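4-oxalocrotonate decarboxylase NahK (Pseudomonas putida, PDB 5D2J) catalyses the decarboxylation of (3E)-2-oxohex-3-enedioate to 2-oxopent-4-enoate and carbon dioxide, a step in the breakdown of aromatic hydrocarbons. Local coordinates at residues I32-N37 and K157-S162; A45-V50 and V163-A168; P111-E116 and P144-I149. The protein carries 1 engineered substitution. All coordinates share one frame; numbering follows the deposited sequence.

Interaction 1 (I32-N37 and K157-S162); sequences IGKVTN and KFDPIS. Engineered in segment 157-162: Pro160 (natural residue Leu).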
loop_
_atom_site.group_PDB
_atom_site.type_symbol
_atom_site.label_atom_id
_atom_site.label_comp_id
_atom_site.label_asym_id
_atom_site.label_seq_id
_atom_site.Cartn_x
_atom_site.Cartn_y
_atom_site.Cartn_z
ATOM N N ILE A 32 -11.032 -13.446 -8.036
ATOM C CA ILE A 32 -12.016 -13.114 -9.061
ATOM C C ILE A 32 -11.294 -12.831 -10.376
ATOM O O ILE A 32 -10.074 -12.624 -10.391
ATOM C CB ILE A 32 -12.860 -11.872 -8.674
ATOM C CG1 ILE A 32 -11.963 -10.675 -8.343
ATOM C CG2 ILE A 32 -13.783 -12.177 -7.493
ATOM C CD1 ILE A 32 -12.747 -9.368 -8.201
ATOM N N GLY A 33 -12.035 -12.833 -11.482
ATOM C CA GLY A 33 -11.456 -12.464 -12.764
ATOM C C GLY A 33 -11.178 -10.969 -12.760
ATOM O O GLY A 33 -11.838 -10.224 -12.024
ATOM N N LYS A 34 -10.210 -10.511 -13.555
ATOM C CA LYS A 34 -9.931 -9.075 -13.578
ATOM C C LYS A 34 -11.116 -8.318 -14.173
ATOM O O LYS A 34 -11.651 -8.694 -15.222
ATOM C CB LYS A 34 -8.597 -8.741 -14.273
ATOM C CG LYS A 34 -8.567 -8.872 -15.778
ATOM C CD LYS A 34 -7.199 -8.480 -16.322
ATOM C CE LYS A 34 -7.094 -8.733 -17.824
ATOM N NZ LYS A 34 -8.088 -7.936 -18.604
ATOM N N VAL A 35 -11.539 -7.265 -13.486
ATOM C CA VAL A 35 -12.817 -6.625 -13.805
ATOM C C VAL A 35 -12.849 -5.977 -15.184
ATOM O O VAL A 35 -13.918 -5.804 -15.765
ATOM C CB VAL A 35 -13.266 -5.631 -12.705
ATOM C CG1 VAL A 35 -13.623 -6.390 -11.436
ATOM C CG2 VAL A 35 -12.184 -4.580 -12.426
ATOM N N THR A 36 -11.677 -5.644 -15.716
ATOM C CA THR A 36 -11.592 -5.074 -17.059
ATOM C C THR A 36 -11.900 -6.099 -18.151
ATOM O O THR A 36 -12.013 -5.750 -19.327
ATOM C CB THR A 36 -10.221 -4.429 -17.320
ATOM O OG1 THR A 36 -9.185 -5.369 -17.012
ATOM C CG2 THR A 36 -10.049 -3.196 -16.449
ATOM N N ASN A 37 -12.028 -7.367 -17.775
ATOM C CA ASN A 37 -12.504 -8.368 -18.725
ATOM C C ASN A 37 -13.968 -8.111 -19.060
ATOM O O ASN A 37 -14.409 -8.322 -20.190
ATOM C CB ASN A 37 -12.343 -9.784 -18.161
ATOM C CG ASN A 37 -10.934 -10.319 -18.310
ATOM O OD1 ASN A 37 -10.054 -9.657 -18.863
ATOM N ND2 ASN A 37 -10.711 -11.530 -17.811
ATOM N N LYS A 157 -3.219 -12.441 -12.421
ATOM C CA LYS A 157 -3.619 -12.101 -13.783
ATOM C C LYS A 157 -4.434 -10.815 -13.777
ATOM O O LYS A 157 -5.666 -10.863 -13.745
ATOM C CB LYS A 157 -4.483 -13.210 -14.393
ATOM C CG LYS A 157 -3.780 -14.530 -14.637
ATOM C CD LYS A 157 -4.477 -15.294 -15.769
ATOM C CE LYS A 157 -4.518 -16.794 -15.513
ATOM N NZ LYS A 157 -3.154 -17.368 -15.355
ATOM N N PHE A 158 -3.757 -9.670 -13.825
ATOM C CA PHE A 158 -4.455 -8.392 -13.749
ATOM C C PHE A 158 -3.899 -7.283 -14.664
ATOM O O PHE A 158 -3.094 -7.548 -15.558
ATOM C CB PHE A 158 -4.524 -7.916 -12.294
ATOM C CG PHE A 158 -3.208 -7.966 -11.560
ATOM C CD1 PHE A 158 -2.064 -7.388 -12.097
ATOM C CD2 PHE A 158 -3.130 -8.555 -10.304
ATOM C CE1 PHE A 158 -0.861 -7.421 -11.411
ATOM C CE2 PHE A 158 -1.933 -8.588 -9.608
ATOM C CZ PHE A 158 -0.795 -8.022 -10.164
ATOM N N ASP A 159 -4.368 -6.053 -14.448
ATOM C CA ASP A 159 -3.825 -4.855 -15.099
ATOM C C ASP A 159 -3.922 -3.707 -14.082
ATOM O O ASP A 159 -4.568 -3.876 -13.055
ATOM C CB ASP A 159 -4.540 -4.565 -16.437
ATOM C CG ASP A 159 -6.058 -4.458 -16.311
ATOM O OD1 ASP A 159 -6.566 -4.041 -15.259
ATOM O OD2 ASP A 159 -6.754 -4.773 -17.301
ATOM N N PRO A 160 -3.261 -2.551 -14.328
ATOM C CA PRO A 160 -3.242 -1.546 -13.250
ATOM C C PRO A 160 -4.613 -0.964 -12.906
ATOM O O PRO A 160 -4.856 -0.616 -11.752
ATOM C CB PRO A 160 -2.333 -0.442 -13.811
ATOM C CG PRO A 160 -2.406 -0.606 -15.284
ATOM C CD PRO A 160 -2.502 -2.093 -15.506
ATOM N N ILE A 161 -5.492 -0.852 -13.895
ATOM C CA ILE A 161 -6.850 -0.359 -13.640
ATOM C C ILE A 161 -7.614 -1.302 -12.699
ATOM O O ILE A 161 -8.197 -0.860 -11.704
ATOM C CB ILE A 161 -7.592 -0.078 -14.962
ATOM C CG1 ILE A 161 -6.986 1.165 -15.620
ATOM C CG2 ILE A 161 -9.089 0.112 -14.739
ATOM C CD1 ILE A 161 -7.471 1.426 -17.026
ATOM N N SER A 162 -7.575 -2.599 -12.986
ATOM C CA SER A 162 -8.179 -3.583 -12.095
ATOM C C SER A 162 -7.548 -3.521 -10.706
ATOM O O SER A 162 -8.237 -3.627 -9.691
ATOM C CB SER A 162 -8.046 -4.994 -12.676
ATOM O OG SER A 162 -8.748 -5.121 -13.900
HETATM O O HOH W 1 -8.451 -12.567 -14.972
#
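Lys34 and Val35, in the loop between helices 12-27 and 44-60, lie against Phe158 and Ser162 at the start of helix 160-165, with CA atoms 5.5 Å apart for Lys34 and Phe158. The polar contacts centre on the carboxylate of Asp159, the N-cap residue of that helix. Its OD1 receives Ser162 N nearly along the C-O axis, a capping bond of 2.9 Å, and also accepts the Ser162 hydroxyl from above the carboxylate plane. OD2 faces the loop and takes a very short bond of 2.5 Å from Thr36 OG1, which arrives on the syn side, 19° out of plane. With OG1 set between the backbone N and carbonyl carbon (chi1 52°), Thr36 turns its CG2 to Ile161 CG2, 3.8 Å away; threonine thus offers a hydroxyl and a methyl at once. Lys34 runs its aliphatic chain past the backbone of Lys157 and Phe158, CD lying 3.8 Å from Phe158 CA. A bend at chi4 (61°) brings NZ to Asn37 OD1 at 2.6 Å and to Thr36 OG1, while its salt bridge to Asp159 OD2 is long. A water accepts from Lys34 N and donates weakly to Lys157 O. One carboxylate therefore both caps the helix and ties it to the loop, and the nearby ammonium and helix N-terminus would probably favour its ionised form.

Interaction 2 (A45-V50 and V163-A168); sequences ADAYDV and VVADNA. With 0L1 (hexanedioic acid), chain E.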
loop_
_atom_site.group_PDB
_atom_site.type_symbol
_atom_site.label_atom_id
_atom_site.label_comp_id
_atom_site.label_asym_id
_atom_site.label_seq_id
_atom_site.Cartn_x
_atom_site.Cartn_y
_atom_site.Cartn_z
ATOM N N ALA A 45 -10.133 6.757 -13.586
ATOM C CA ALA A 45 -11.109 7.487 -12.787
ATOM C C ALA A 45 -12.231 6.552 -12.344
ATOM O O ALA A 45 -12.698 6.638 -11.205
ATOM C CB ALA A 45 -11.659 8.671 -13.568
ATOM N N ASP A 46 -12.662 5.665 -13.237
ATOM C CA ASP A 46 -13.626 4.627 -12.868
ATOM C C ASP A 46 -13.078 3.776 -11.730
ATOM O O ASP A 46 -13.767 3.515 -10.751
ATOM C CB ASP A 46 -13.920 3.695 -14.049
ATOM C CG ASP A 46 -14.773 4.333 -15.118
ATOM O OD1 ASP A 46 -15.647 5.170 -14.790
ATOM O OD2 ASP A 46 -14.575 3.975 -16.302
ATOM N N ALA A 47 -11.831 3.332 -11.868
ATOM C CA ALA A 47 -11.249 2.414 -10.900
ATOM C C ALA A 47 -11.105 3.098 -9.551
ATOM O O ALA A 47 -11.332 2.491 -8.500
ATOM C CB ALA A 47 -9.903 1.913 -11.387
ATOM N N TYR A 48 -10.716 4.366 -9.566
ATOM C CA TYR A 48 -10.606 5.077 -8.305
ATOM C C TYR A 48 -11.994 5.340 -7.717
ATOM O O TYR A 48 -12.154 5.305 -6.501
ATOM C CB TYR A 48 -9.791 6.363 -8.457
ATOM C CG TYR A 48 -8.298 6.140 -8.342
ATOM C CD1 TYR A 48 -7.736 5.718 -7.143
ATOM C CD2 TYR A 48 -7.455 6.351 -9.427
ATOM C CE1 TYR A 48 -6.364 5.516 -7.024
ATOM C CE2 TYR A 48 -6.078 6.150 -9.320
ATOM C CZ TYR A 48 -5.546 5.729 -8.112
ATOM O OH TYR A 48 -4.185 5.524 -7.991
ATOM N N ASP A 49 -12.992 5.566 -8.569
ATOM C CA ASP A 49 -14.383 5.648 -8.103
ATOM C C ASP A 49 -14.757 4.380 -7.340
ATOM O O ASP A 49 -15.344 4.444 -6.256
ATOM C CB ASP A 49 -15.366 5.846 -9.274
ATOM C CG ASP A 49 -15.406 7.281 -9.773
ATOM O OD1 ASP A 49 -14.750 8.153 -9.155
ATOM O OD2 ASP A 49 -16.104 7.544 -10.778
ATOM N N VAL A 50 -14.408 3.231 -7.912
ATOM C CA VAL A 50 -14.696 1.949 -7.275
ATOM C C VAL A 50 -13.932 1.828 -5.953
ATOM O O VAL A 50 -14.510 1.460 -4.933
ATOM C CB VAL A 50 -14.369 0.771 -8.208
ATOM C CG1 VAL A 50 -14.458 -0.557 -7.460
ATOM C CG2 VAL A 50 -15.322 0.767 -9.394
ATOM N N VAL A 163 -6.233 -3.341 -10.659
ATOM C CA VAL A 163 -5.528 -3.293 -9.384
ATOM C C VAL A 163 -5.950 -2.091 -8.542
ATOM O O VAL A 163 -6.153 -2.215 -7.329
ATOM C CB VAL A 163 -4.002 -3.334 -9.603
ATOM C CG1 VAL A 163 -3.244 -2.998 -8.319
ATOM C CG2 VAL A 163 -3.617 -4.711 -10.121
ATOM N N VAL A 164 -6.108 -0.934 -9.183
ATOM C CA VAL A 164 -6.614 0.242 -8.470
ATOM C C VAL A 164 -7.995 -0.023 -7.881
ATOM O O VAL A 164 -8.268 0.325 -6.731
ATOM C CB VAL A 164 -6.655 1.482 -9.382
ATOM C CG1 VAL A 164 -7.460 2.600 -8.731
ATOM C CG2 VAL A 164 -5.242 1.955 -9.664
ATOM N N ALA A 165 -8.855 -0.658 -8.668
ATOM C CA ALA A 165 -10.212 -0.962 -8.227
ATOM C C ALA A 165 -10.202 -1.909 -7.025
ATOM O O ALA A 165 -11.107 -1.872 -6.190
ATOM C CB ALA A 165 -11.005 -1.560 -9.374
ATOM N N ASP A 166 -9.167 -2.747 -6.949
ATOM C CA ASP A 166 -8.977 -3.714 -5.859
ATOM C C ASP A 166 -8.093 -3.118 -4.748
ATOM O O ASP A 166 -7.404 -3.832 -4.010
ATOM C CB ASP A 166 -8.375 -5.021 -6.436
ATOM C CG ASP A 166 -8.184 -6.126 -5.387
ATOM O OD1 ASP A 166 -9.079 -6.323 -4.532
ATOM O OD2 ASP A 166 -7.133 -6.817 -5.435
ATOM N N ASN A 167 -8.131 -1.795 -4.618
ATOM C CA ASN A 167 -7.437 -1.091 -3.536
ATOM C C ASN A 167 -5.942 -1.408 -3.488
ATOM O O ASN A 167 -5.357 -1.537 -2.413
ATOM C CB ASN A 167 -8.082 -1.395 -2.178
ATOM C CG ASN A 167 -7.625 -0.441 -1.089
ATOM O OD1 ASN A 167 -7.324 0.717 -1.369
ATOM N ND2 ASN A 167 -7.563 -0.925 0.154
ATOM N N ALA A 168 -5.346 -1.554 -4.666
ATOM C CA ALA A 168 -3.915 -1.807 -4.796
ATOM C C ALA A 168 -3.464 -3.022 -3.995
ATOM O O ALA A 168 -2.368 -3.008 -3.432
ATOM C CB ALA A 168 -3.116 -0.570 -4.364
HETATM O O1 0L1 E . 3.030 -1.949 -4.558
HETATM C C2 0L1 E . 1.969 -2.224 -3.930
HETATM O O2 0L1 E . 1.961 -2.174 -2.669
HETATM C C3 0L1 E . 0.712 -2.607 -4.687
HETATM C C4 0L1 E . 1.006 -3.738 -5.655
HETATM C C5 0L1 E . -0.285 -4.169 -6.316
HETATM C C6 0L1 E . -0.024 -5.190 -7.407
HETATM C C7 0L1 E . 0.306 -6.549 -6.825
HETATM O O4 0L1 E . -0.549 -7.158 -6.126
HETATM O O3 0L1 E . 1.426 -7.089 -7.051
#
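Apolar contact dominates where helix 44-60 meets the C-terminal end of helix 160-165, and its centrepiece is a CH-pi interaction between Val164 and Tyr48. The methyl CG1 of Val164 sits over the middle of the ring, 3.4 Å from the centroid of Tyr48 and only 8° off the ring normal. CG1 gets there because it stands anti to the backbone N (chi1 167°), while the other branch, CG2, reaches toward the phenol end. The Tyr48 hydroxyl is bonded to Tyr88 N, which anchors the far end of the ring.

Small side chains supply the remaining van der Waals packing. Ala47 CB lies 3.7 Å from Val164 CG1, and the CA atoms of Ala47 and Ala165 come within 4.4 Å, a closeness that two alanines permit. Farther along, Val50 CG1 rests 3.8 Å from Ala165 O and also touches its methyl. Ile22 of helix 12-27 packs on both Val50 and Ala165.

Backbone hydrogen bonds then finish the shorter helix: Ala168 N reaches Val163 O at 2.9 Å and Asn167 N reaches Val164 O. Both ends of this turn touch the bound hexanedioic acid: Val163 CG1 lies against its C5, and Ala168 O is 3.3 Å from its C3. With Asn167 at positive phi as the C-prime residue, this is a Schellman motif, a helix ending that here brings the chain to the ligand pocket.

Interaction 3 (P111-E116 and P144-I149); sequences PKIEAE and PTVEVI. With MG (magnesium ion), chain C; 0L1 (hexanedioic acid), chain E.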
loop_
_atom_site.group_PDB
_atom_site.type_symbol
_atom_site.label_atom_id
_atom_site.label_comp_id
_atom_site.label_asym_id
_atom_site.label_seq_id
_atom_site.Cartn_x
_atom_site.Cartn_y
_atom_site.Cartn_z
ATOM N N PRO A 111 -0.843 -14.567 -0.410
ATOM C CA PRO A 111 -0.165 -13.366 0.090
ATOM C C PRO A 111 1.330 -13.322 -0.170
ATOM O O PRO A 111 1.986 -14.361 -0.307
ATOM C CB PRO A 111 -0.423 -13.432 1.600
ATOM C CG PRO A 111 -0.505 -14.909 1.886
ATOM C CD PRO A 111 -1.251 -15.464 0.689
ATOM N N LYS A 112 1.847 -12.100 -0.246
ATOM C CA LYS A 112 3.280 -11.857 -0.330
ATOM C C LYS A 112 3.604 -10.721 0.617
ATOM O O LYS A 112 2.719 -9.952 0.985
ATOM C CB LYS A 112 3.681 -11.429 -1.741
ATOM C CG LYS A 112 3.541 -12.493 -2.804
ATOM C CD LYS A 112 4.050 -11.967 -4.134
ATOM C CE LYS A 112 3.625 -12.870 -5.275
ATOM N NZ LYS A 112 4.229 -12.418 -6.553
ATOM N N ILE A 113 4.874 -10.590 0.994
ATOM C CA ILE A 113 5.271 -9.480 1.850
ATOM C C ILE A 113 6.330 -8.597 1.180
ATOM O O ILE A 113 7.112 -9.078 0.370
ATOM C CB ILE A 113 5.783 -9.975 3.208
ATOM C CG1 ILE A 113 6.942 -10.948 3.003
ATOM C CG2 ILE A 113 4.651 -10.648 3.987
ATOM C CD1 ILE A 113 7.618 -11.335 4.290
ATOM N N GLU A 114 6.313 -7.308 1.520
ATOM C CA GLU A 114 7.252 -6.304 1.013
ATOM C C GLU A 114 7.678 -5.497 2.219
ATOM O O GLU A 114 6.831 -5.125 3.032
ATOM C CB GLU A 114 6.551 -5.280 0.113
ATOM C CG GLU A 114 5.780 -5.765 -1.084
ATOM C CD GLU A 114 5.148 -4.599 -1.842
ATOM O OE1 GLU A 114 4.157 -3.999 -1.344
ATOM O OE2 GLU A 114 5.658 -4.269 -2.932
ATOM N N ALA A 115 8.963 -5.169 2.319
ATOM C CA ALA A 115 9.406 -4.239 3.369
ATOM C C ALA A 115 9.286 -2.797 2.878
ATOM O O ALA A 115 9.615 -2.505 1.729
ATOM C CB ALA A 115 10.827 -4.533 3.770
ATOM N N GLU A 116 8.784 -1.901 3.730
ATOM C CA GLU A 116 8.582 -0.507 3.351
ATOM C C GLU A 116 8.945 0.390 4.523
ATOM O O GLU A 116 9.218 -0.101 5.626
ATOM C CB GLU A 116 7.121 -0.260 2.936
ATOM C CG GLU A 116 6.556 -1.348 2.022
ATOM C CD GLU A 116 5.340 -0.917 1.222
ATOM O OE1 GLU A 116 4.936 0.261 1.310
ATOM O OE2 GLU A 116 4.800 -1.768 0.479
ATOM N N PRO A 144 9.013 1.717 10.512
ATOM C CA PRO A 144 9.311 0.490 9.755
ATOM C C PRO A 144 8.049 -0.356 9.600
ATOM O O PRO A 144 7.361 -0.646 10.590
ATOM C CB PRO A 144 10.344 -0.217 10.638
ATOM C CG PRO A 144 11.068 0.928 11.336
ATOM C CD PRO A 144 9.949 1.920 11.635
ATOM N N THR A 145 7.727 -0.728 8.362
ATOM C CA THR A 145 6.450 -1.374 8.074
ATOM C C THR A 145 6.630 -2.469 7.037
ATOM O O THR A 145 7.301 -2.272 6.021
ATOM C CB THR A 145 5.433 -0.361 7.510
ATOM O OG1 THR A 145 5.325 0.767 8.393
ATOM C CG2 THR A 145 4.052 -1.014 7.349
ATOM N N VAL A 146 6.033 -3.629 7.290
ATOM C CA VAL A 146 6.029 -4.698 6.299
ATOM C C VAL A 146 4.609 -4.819 5.776
ATOM O O VAL A 146 3.670 -4.979 6.566
ATOM C CB VAL A 146 6.457 -6.035 6.917
ATOM C CG1 VAL A 146 6.338 -7.176 5.888
ATOM C CG2 VAL A 146 7.875 -5.931 7.442
ATOM N N GLU A 147 4.429 -4.711 4.458
ATOM C CA GLU A 147 3.089 -4.866 3.899
ATOM C C GLU A 147 2.845 -6.311 3.536
ATOM O O GLU A 147 3.745 -7.002 3.065
ATOM C CB GLU A 147 2.851 -4.014 2.644
ATOM C CG GLU A 147 1.340 -3.925 2.319
ATOM C CD GLU A 147 0.978 -3.051 1.129
ATOM O OE1 GLU A 147 1.875 -2.649 0.362
ATOM O OE2 GLU A 147 -0.231 -2.780 0.951
ATOM N N VAL A 148 1.622 -6.770 3.759
ATOM C CA VAL A 148 1.206 -8.036 3.194
ATOM C C VAL A 148 0.283 -7.643 2.057
ATOM O O VAL A 148 -0.757 -7.033 2.296
ATOM C CB VAL A 148 0.437 -8.895 4.217
ATOM C CG1 VAL A 148 0.055 -10.247 3.600
ATOM C CG2 VAL A 148 1.269 -9.093 5.489
ATOM N N ILE A 149 0.680 -7.944 0.818
ATOM C CA ILE A 149 -0.173 -7.670 -0.342
ATOM C C ILE A 149 -0.834 -8.957 -0.821
ATOM O O ILE A 149 -0.269 -10.051 -0.704
ATOM C CB ILE A 149 0.581 -7.005 -1.510
ATOM C CG1 ILE A 149 1.884 -7.740 -1.817
ATOM C CG2 ILE A 149 0.833 -5.520 -1.210
ATOM C CD1 ILE A 149 2.548 -7.296 -3.121
HETATM MG MG MG C . 3.357 -2.008 -0.984
HETATM O O1 0L1 E . 3.030 -1.949 -4.558
HETATM C C2 0L1 E . 1.969 -2.224 -3.930
HETATM O O2 0L1 E . 1.961 -2.174 -2.669
HETATM C C3 0L1 E . 0.712 -2.607 -4.687
HETATM C C4 0L1 E . 1.006 -3.738 -5.655
HETATM C C5 0L1 E . -0.285 -4.169 -6.316
HETATM C C6 0L1 E . -0.024 -5.190 -7.407
HETATM C C7 0L1 E . 0.306 -6.549 -6.825
HETATM O O4 0L1 E . -0.549 -7.158 -6.126
HETATM O O3 0L1 E . 1.426 -7.089 -7.051
HETATM O O HOH W 2 4.664 -1.503 -2.629
HETATM O O HOH W 3 2.948 0.066 -0.467
#
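The metal site of this FAH-clan fold is built on a pair of antiparallel strands, with Glu114 and Glu116 on one and Glu147 on the other. Each gives the magnesium ion a single carboxylate oxygen: Glu114 OE1 at 2.2 Å, Glu116 OE2 and Glu147 OE1 both at 2.1 Å. The cation offsets the crowding of these oxygens, Glu116 OE2 and Glu147 OE1 being 3.1 Å apart with carboxylate planes 82° to each other. CG opposite its own N (chi1 -165°) and an extended chain bring Glu147 OE1 to the metal, while OE2 forms a salt bridge with Lys69. Hexanedioic acid O2 and two waters complete six ligands; one water donates to O1 of the acid at 2.6 Å, the other to Glu116 OE1.

Glu114 and Glu147 are a hydrogen-bonded pair, Glu147 N to Glu114 O at 2.8 Å, as are Glu116 with Thr145 and Lys112 with Ile149. Glu114 lies directly across from Glu147 and two residues from Glu116, so all three glutamates leave the same face. There Ile149 CG2 approaches Glu114 OE1 at 3.7 Å, a branched apolar wall beside the metal. The other face carries Ile113, Ala115, Val146 and Val148; Ile113 CG2 meets Val148 CG2 at 4.0 Å.

Overall arrangement
Interactions 1 and 2 share helix 160-165, one gripping its start and the other its end; their centres are 10 Å apart. They touch directly, Ile161 O lying 3.3 Å from Ala47 CB and Phe158 CG 3.6 Å from Val163 CG2. Interaction 3 stands apart, its centre 22 Å from that of interaction 1 and 20 Å from that of interaction 2, but strand 139-149 precedes helix 160-165 in the chain. The bound hexanedioic acid spans the gap: 111-116 and 144-149 hold the magnesium ion that binds its carboxylate, while Val163 and Ala168 line its chain and Phe158 touches the end far from the metal. Lys69 links the two sides, bonding to Ala168 O, Glu147 and the ligand.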